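Local atomic coordinates of pilin (Clostridioides difficile, PDB entry 6T8S), a protein that is the major type IV pilin, the subunit that probably polymerises into the pilus fibres on the cell surface. Residues 14-17 / 18-22; 25-28 / 29-33; 51-54 / 55-59; 90-93 / 94-98. One frame throughout, in Å; residues are numbered along the deposited sequence. Where two conformers were deposited one is given.

Contact 1: 14-17 / 18-22; sequences AKVA and SVESD
Val16 and Glu20 meet one helical turn apart, the valine methyl CG1 lying 3.5 Å from the carboxylate oxygen OE2 of Glu20. Two different first torsions make this possible. Val16 places CG1 anti to its own backbone N (chi1 161°), while Glu20 turns CG to the backbone-N side (chi1 -66°) and then runs extended back over the preceding turn, its CG passing 3.4 Å from Val16 O. The glutamate methylenes therefore lie against the carbonyl that the backbone N of Glu20 also uses: Glu20 N donates to Val16 O at 3.0 Å, in the carbonyl plane. On another side of the helix, Val19 swings CG2 to 3.5 Å from Lys15 O. Both valines are buried. Val16 faces Gln96, Lys99 and Leu100 of helix 94-104, whereas Val19 faces the loop residues Ala64 and Ile66, so this part of helix 9-37, the long N-terminal helix of the pilin fold, is covered by two different elements. Because Glu20 OE2 has a methyl group beside it and the like-charged Asp103 OD2 close by, the carboxylate may be somewhat easier to protonate than one in open solvent.

Contact 2: 25-28 / 29-33; sequences SVKS and AALSY
Lys27 sends CG anti to its backbone N (chi1 -180°) and Leu31 turns CG to the other side, anti to its carbonyl carbon (chi1 -79°), which lays the two side chains alongside each other with matching direction, one turn apart on the long N-terminal helix of the pilin fold. They touch through Lys27 CG and Leu31 CD1, 4.0 Å apart. The lysine is extended from there on, carrying its ammonium group beyond the leucine, so that only the aliphatic part of the chain takes part. Leu31 also leans on the backbone, with CG 3.4 Å from Lys27 O, the oxygen that accepts from Leu31 N at 3.0 Å. On the side facing the sheet, the methyl CB of Ala30 is 3.3 Å from Val26 O; Ala30 and Leu31 both touch Ile138 of strand 128-138, and Val26 and Lys27 touch Leu137 of that strand. Ala29 is turned instead to the loop side, where it meets Met57. These partners place the helix between the sheet and the loop region. On a third side Ser28 O accepts from Ser32 N at 3.2 Å. Beside that bond, in the conformer of Ser32 given, a water molecule is hydrogen-bonded to Ser32 OG at 2.8 Å and donates a weak, longer bond to Ser28 O, 3.4 Å away.

Contact 3: 51-54 / 55-59; sequences SVLE and TYMES
Leu53 and Tyr56 are joined by a backbone hydrogen bond, from Tyr56 N to Leu53 O at 2.9 Å. Its N-H points fairly well at the oxygen (150°), yet the donor stands above the carbonyl plane, 41° out of it, and so does not use a lone pair direction. A water molecule adds a second polar link: it donates to Val52 O at 2.7 Å and accepts from Thr55 N at 3.2 Å, bridging two backbone groups that do not bond to each other directly.

The bond from Tyr56 N to the carbonyl three residues earlier closes a beta turn over Leu53-Tyr56, with Glu54 and Thr55 both in helical backbone conformation, close to type III. It follows another bond of the same span, from Glu54 N to Ser51 O, which belongs to the short 3-10 segment beginning at Ser51. The chain thus coils through successive turns in the loop between helix 9-37 and strand 70-75 of the pilin fold.

Carbon-oxygen contacts gather round the same carbonyl. Met57 brings CG to 3.7 Å from Leu53 O, which also sits at the edge of the Tyr56 ring, near its plane, with CD2 4.1 Å away. The apolar contact is between Met57 SD and Leu53 CB, 4.2 Å apart; CG on the backbone-N side (chi1 -55°) swings the sulfur toward the leucine, while the bend at chi3 turns the methyl CE away from Leu53 CB. Beyond the turn the tyrosine ring packs on Ser32 and Tyr33 of helix 9-37, and its hydroxyl OH is hydrogen-bonded to Asp36 OD2. Leu53 is buried against Pro41 and Leu72.

Contact 4: 90-93 / 94-98; sequences VTLT and EAQSA
The flat amide of Gln96 has Leu92 CD2 over one face, 4.2 Å from Gln96 CD, while the side chain of Thr93 lies off the opposite face, displaced toward the OE1 end. At one edge OE1 accepts from Thr93 N at 2.9 Å, in the carbonyl plane and on a lone pair. In return Thr93 OG1 accepts from Gln96 N at 3.1 Å. The two reciprocal bonds form a capping box, with Thr93 as N-cap of helix 94-104 directly after strand 90-92. Thr93 can serve because its hydroxyl lies between the backbone N and the carbonyl carbon (chi1 70°), turned to the first turn of the helix. At the other edge, Gln96 NE2 donates to Asn12 O and, at 3.0 Å, to a water near the amide plane that itself donates to Thr91 O. Both ends of the amide are therefore bonded, which fixes its rotation. Leu92 CD2 is also 3.7 Å from Gln96 CB, and the leucine continues towards Val128 and Leu133 of strand 128-138. The cap thus joins strand 90-92, the start of helix 94-104 and helix 9-37. Ser97 N donates to Thr93 O at 3.0 Å, and Ser97 OG, hydrogen-bonded to Thr126 O, rests 3.6 Å from Leu92 CB.

From the N terminus the chain first runs through helix 9-37, where contact 1 and then contact 2 occupy successive parts of the one helix, their centres about 17 Å apart. Contact 3 follows in the loop before strand 70-75, and contact 4 at the passage from strand 90-92 into helix 94-104. Each is local, so none closes a long loop; they come in series, and none nests or crosses. Space brings together what sequence separates: contact 2 packs on contact 3, and contact 1 on contact 4, where Val16 also comes against Leu92. Helix 9-37 thus links contacts 3 and 4, whose centres lie about 28 Å apart.

Contact 1: 14-17 / 18-22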
# COMPACT_ATOMS: atom_id res chain seq x y z
N ALA A 14 16.08 -3.17 2.49
CA ALA A 14 16.02 -1.89 1.74
C ALA A 14 14.79 -1.88 0.82
O ALA A 14 14.16 -0.83 0.68
CB ALA A 14 17.32 -1.67 0.98
N LYS A 15 14.39 -3.02 0.26
CA LYS A 15 13.14 -3.08 -0.57
C LYS A 15 11.93 -2.70 0.30
O LYS A 15 11.06 -1.95 -0.17
CB LYS A 15 12.97 -4.48 -1.15
CG LYS A 15 13.96 -4.81 -2.25
CD LYS A 15 13.79 -6.19 -2.81
CE LYS A 15 14.52 -6.36 -4.13
NZ LYS A 15 14.54 -7.78 -4.53
N VAL A 16 11.88 -3.23 1.52
CA VAL A 16 10.81 -2.87 2.50
C VAL A 16 10.88 -1.36 2.79
O VAL A 16 9.83 -0.70 2.77
CB VAL A 16 10.94 -3.73 3.77
CG1 VAL A 16 10.22 -3.14 4.96
CG2 VAL A 16 10.45 -5.15 3.50
N ALA A 17 12.07 -0.81 3.03
CA ALA A 17 12.22 0.64 3.33
C ALA A 17 11.70 1.46 2.14
O ALA A 17 11.06 2.50 2.36
CB ALA A 17 13.65 0.98 3.66
N SER A 18 11.96 1.03 0.91
CA SER A 18 11.48 1.70 -0.33
C SER A 18 9.95 1.77 -0.36
O SER A 18 9.40 2.83 -0.69
CB SER A 18 12.05 1.02 -1.54
OG SER A 18 11.69 1.73 -2.70
N VAL A 19 9.26 0.70 0.00
CA VAL A 19 7.78 0.70 0.10
C VAL A 19 7.34 1.69 1.18
O VAL A 19 6.38 2.45 0.95
CB VAL A 19 7.25 -0.72 0.35
CG1 VAL A 19 5.75 -0.70 0.61
CG2 VAL A 19 7.60 -1.63 -0.82
N GLU A 20 8.02 1.71 2.32
CA GLU A 20 7.70 2.66 3.42
C GLU A 20 7.81 4.10 2.92
O GLU A 20 6.96 4.92 3.27
CB GLU A 20 8.64 2.45 4.60
CG GLU A 20 8.50 1.12 5.28
CD GLU A 20 9.54 0.87 6.35
OE1 GLU A 20 10.27 1.81 6.72
OE2 GLU A 20 9.58 -0.27 6.85
N SER A 21 8.85 4.41 2.14
CA SER A 21 9.07 5.78 1.59
C SER A 21 7.94 6.13 0.61
O SER A 21 7.37 7.25 0.68
CB SER A 21 10.42 5.91 0.94
OG SER A 21 10.62 7.23 0.44
N ASP A 22 7.59 5.20 -0.28
CA ASP A 22 6.44 5.38 -1.21
C ASP A 22 5.16 5.60 -0.40
O ASP A 22 4.40 6.51 -0.75
CB ASP A 22 6.32 4.19 -2.16
CG ASP A 22 7.44 4.08 -3.18
OD1 ASP A 22 8.20 5.08 -3.35
OD2 ASP A 22 7.54 3.00 -3.82

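Contact 2: 25-28 / 29-33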
# COMPACT_ATOMS: atom_id res chain seq x y z
N SER A 25 5.05 9.22 1.09
CA SER A 25 4.84 10.21 0.00
C SER A 25 3.38 10.17 -0.47
O SER A 25 2.77 11.22 -0.65
CB SER A 25 5.81 9.99 -1.12
OG SER A 25 7.15 10.30 -0.72
N VAL A 26 2.85 8.97 -0.70
CA VAL A 26 1.45 8.81 -1.20
C VAL A 26 0.48 9.28 -0.11
O VAL A 26 -0.53 9.92 -0.45
CB VAL A 26 1.17 7.36 -1.64
CG1 VAL A 26 -0.30 7.14 -1.93
CG2 VAL A 26 2.02 6.98 -2.83
N LYS A 27 0.76 8.95 1.15
CA LYS A 27 -0.14 9.31 2.28
C LYS A 27 -0.26 10.84 2.35
O LYS A 27 -1.38 11.34 2.54
CB LYS A 27 0.35 8.74 3.61
CG LYS A 27 -0.54 9.08 4.79
CD LYS A 27 -0.27 8.28 6.03
CE LYS A 27 -1.08 8.78 7.20
NZ LYS A 27 -0.55 8.23 8.47
N SER A 28 0.85 11.57 2.25
CA SER A 28 0.86 13.06 2.34
C SER A 28 0.04 13.66 1.19
O SER A 28 -0.82 14.56 1.44
CB SER A 28 2.28 13.59 2.35
OG SER A 28 2.28 14.96 2.71
N ALA A 29 0.25 13.16 -0.03
CA ALA A 29 -0.47 13.61 -1.24
C ALA A 29 -1.96 13.29 -1.08
O ALA A 29 -2.80 14.16 -1.47
CB ALA A 29 0.11 12.96 -2.48
N ALA A 30 -2.31 12.11 -0.58
CA ALA A 30 -3.72 11.68 -0.44
C ALA A 30 -4.43 12.60 0.56
O ALA A 30 -5.60 12.95 0.33
CB ALA A 30 -3.81 10.24 -0.00
N LEU A 31 -3.77 12.93 1.66
CA LEU A 31 -4.38 13.80 2.71
C LEU A 31 -4.68 15.19 2.12
O LEU A 31 -5.75 15.76 2.44
CB LEU A 31 -3.47 13.85 3.93
CG LEU A 31 -3.56 12.63 4.83
CD1 LEU A 31 -2.36 12.56 5.76
CD2 LEU A 31 -4.87 12.63 5.62
N SER A 32 -3.76 15.72 1.30
CA SER A 32 -3.91 17.00 0.55
C SER A 32 -5.16 16.95 -0.33
O SER A 32 -6.05 17.82 -0.19
CB SER A 32 -2.70 17.32 -0.29
OG SER A 32 -1.61 17.75 0.50
N TYR A 33 -5.22 15.96 -1.22
CA TYR A 33 -6.37 15.74 -2.13
C TYR A 33 -7.65 15.71 -1.30
O TYR A 33 -8.63 16.38 -1.67
CB TYR A 33 -6.15 14.46 -2.95
CG TYR A 33 -7.25 14.09 -3.93
CD1 TYR A 33 -8.49 13.67 -3.48
CD2 TYR A 33 -7.02 14.11 -5.29
CE1 TYR A 33 -9.49 13.31 -4.38
CE2 TYR A 33 -8.00 13.73 -6.19
CZ TYR A 33 -9.24 13.32 -5.73
OH TYR A 33 -10.24 12.96 -6.60
O HOH W 1 0.92 16.84 -0.40

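Contact 3: 51-54 / 55-59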
# COMPACT_ATOMS: atom_id res chain seq x y z
N SER A 51 -2.32 8.03 -10.79
CA SER A 51 -2.47 9.28 -11.58
C SER A 51 -3.56 10.19 -10.97
O SER A 51 -3.48 11.43 -11.21
CB SER A 51 -2.70 8.98 -13.05
OG SER A 51 -4.00 8.45 -13.21
N VAL A 52 -4.50 9.66 -10.18
CA VAL A 52 -5.50 10.48 -9.43
C VAL A 52 -4.77 11.53 -8.56
O VAL A 52 -5.33 12.64 -8.38
CB VAL A 52 -6.45 9.60 -8.59
CG1 VAL A 52 -5.73 8.87 -7.47
CG2 VAL A 52 -7.63 10.39 -8.03
N LEU A 53 -3.56 11.23 -8.09
CA LEU A 53 -2.77 12.17 -7.22
C LEU A 53 -1.77 13.01 -8.02
O LEU A 53 -0.93 13.68 -7.37
CB LEU A 53 -2.03 11.35 -6.16
CG LEU A 53 -2.89 10.58 -5.15
CD1 LEU A 53 -1.98 9.85 -4.17
CD2 LEU A 53 -3.84 11.50 -4.40
N GLU A 54 -1.83 13.04 -9.36
CA GLU A 54 -0.71 13.57 -10.19
C GLU A 54 -0.45 15.06 -9.92
O GLU A 54 0.71 15.48 -10.06
CB GLU A 54 -0.98 13.39 -11.68
CG GLU A 54 0.24 13.67 -12.53
CD GLU A 54 0.20 13.00 -13.89
OE1 GLU A 54 -0.93 12.76 -14.39
OE2 GLU A 54 1.28 12.72 -14.44
N THR A 55 -1.49 15.85 -9.63
CA THR A 55 -1.31 17.31 -9.37
C THR A 55 -0.42 17.48 -8.12
O THR A 55 0.32 18.49 -8.06
CB THR A 55 -2.66 18.03 -9.24
OG1 THR A 55 -3.40 17.75 -10.43
CG2 THR A 55 -2.52 19.53 -9.07
N TYR A 56 -0.45 16.53 -7.18
CA TYR A 56 0.14 16.67 -5.82
C TYR A 56 1.54 16.04 -5.73
O TYR A 56 2.20 16.25 -4.70
CB TYR A 56 -0.77 16.05 -4.76
CG TYR A 56 -2.10 16.75 -4.61
CD1 TYR A 56 -2.24 17.81 -3.74
CD2 TYR A 56 -3.21 16.37 -5.36
CE1 TYR A 56 -3.46 18.46 -3.58
CE2 TYR A 56 -4.42 17.02 -5.22
CZ TYR A 56 -4.55 18.07 -4.32
OH TYR A 56 -5.74 18.74 -4.18
N MET A 57 1.98 15.28 -6.74
CA MET A 57 3.24 14.50 -6.67
C MET A 57 4.11 14.87 -7.87
O MET A 57 3.64 14.77 -9.02
CB MET A 57 2.97 12.99 -6.64
CG MET A 57 2.05 12.59 -5.50
SD MET A 57 2.02 10.81 -5.18
CE MET A 57 3.55 10.61 -4.26
N GLU A 58 5.35 15.27 -7.62
CA GLU A 58 6.28 15.64 -8.71
C GLU A 58 6.59 14.38 -9.53
O GLU A 58 6.70 14.50 -10.76
CB GLU A 58 7.56 16.25 -8.14
CG GLU A 58 7.31 17.58 -7.47
CD GLU A 58 8.58 18.35 -7.14
OE1 GLU A 58 9.26 17.98 -6.18
OE2 GLU A 58 8.86 19.31 -7.85
N SER A 59 6.71 13.24 -8.86
CA SER A 59 6.94 11.93 -9.52
C SER A 59 6.04 10.87 -8.89
O SER A 59 6.13 10.67 -7.67
CB SER A 59 8.39 11.57 -9.43
OG SER A 59 8.70 10.58 -10.41
O HOH W 2 -4.41 15.16 -8.59

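Contact 4: 90-93 / 94-98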
# COMPACT_ATOMS: atom_id res chain seq x y z
N VAL A 90 3.08 -8.97 -4.17
CA VAL A 90 4.33 -8.72 -3.40
C VAL A 90 4.95 -10.06 -3.02
O VAL A 90 4.22 -11.08 -2.93
CB VAL A 90 4.08 -7.85 -2.16
CG1 VAL A 90 3.29 -6.60 -2.50
CG2 VAL A 90 3.44 -8.62 -1.03
N THR A 91 6.25 -10.04 -2.75
CA THR A 91 6.95 -11.16 -2.08
C THR A 91 7.61 -10.62 -0.80
O THR A 91 8.32 -9.61 -0.89
CB THR A 91 7.92 -11.84 -3.06
OG1 THR A 91 7.11 -12.37 -4.12
CG2 THR A 91 8.71 -12.95 -2.41
N LEU A 92 7.34 -11.28 0.32
CA LEU A 92 7.89 -10.94 1.66
C LEU A 92 8.40 -12.20 2.35
O LEU A 92 7.61 -13.16 2.52
CB LEU A 92 6.82 -10.25 2.51
CG LEU A 92 6.34 -8.89 1.99
CD1 LEU A 92 5.11 -8.42 2.76
CD2 LEU A 92 7.46 -7.85 2.09
N THR A 93 9.66 -12.18 2.76
CA THR A 93 10.18 -13.09 3.81
C THR A 93 9.57 -12.69 5.16
O THR A 93 9.01 -11.58 5.27
CB THR A 93 11.71 -13.04 3.84
OG1 THR A 93 12.06 -11.75 4.34
CG2 THR A 93 12.32 -13.30 2.48
N GLU A 94 9.70 -13.55 6.17
CA GLU A 94 9.28 -13.24 7.56
C GLU A 94 10.04 -12.00 8.05
O GLU A 94 9.41 -11.12 8.66
CB GLU A 94 9.53 -14.43 8.48
CG GLU A 94 8.65 -15.62 8.16
CD GLU A 94 8.72 -16.76 9.16
OE1 GLU A 94 9.09 -16.52 10.33
OE2 GLU A 94 8.39 -17.89 8.76
N ALA A 95 11.35 -11.91 7.76
CA ALA A 95 12.19 -10.77 8.19
C ALA A 95 11.68 -9.47 7.54
O ALA A 95 11.67 -8.43 8.23
CB ALA A 95 13.64 -11.02 7.87
N GLN A 96 11.23 -9.52 6.28
CA GLN A 96 10.66 -8.33 5.59
C GLN A 96 9.33 -7.93 6.24
O GLN A 96 9.12 -6.72 6.51
CB GLN A 96 10.48 -8.59 4.10
CG GLN A 96 11.79 -8.60 3.31
CD GLN A 96 11.54 -8.89 1.85
OE1 GLN A 96 10.99 -9.94 1.49
NE2 GLN A 96 11.92 -7.96 0.99
N SER A 97 8.46 -8.90 6.52
CA SER A 97 7.16 -8.64 7.19
C SER A 97 7.40 -7.99 8.55
O SER A 97 6.70 -6.99 8.88
CB SER A 97 6.35 -9.92 7.31
OG SER A 97 5.99 -10.37 6.03
N ALA A 98 8.35 -8.52 9.31
CA ALA A 98 8.73 -8.04 10.66
C ALA A 98 9.16 -6.57 10.58
O ALA A 98 8.69 -5.76 11.41
CB ALA A 98 9.81 -8.91 11.24
O HOH W 3 10.68 -8.43 -1.74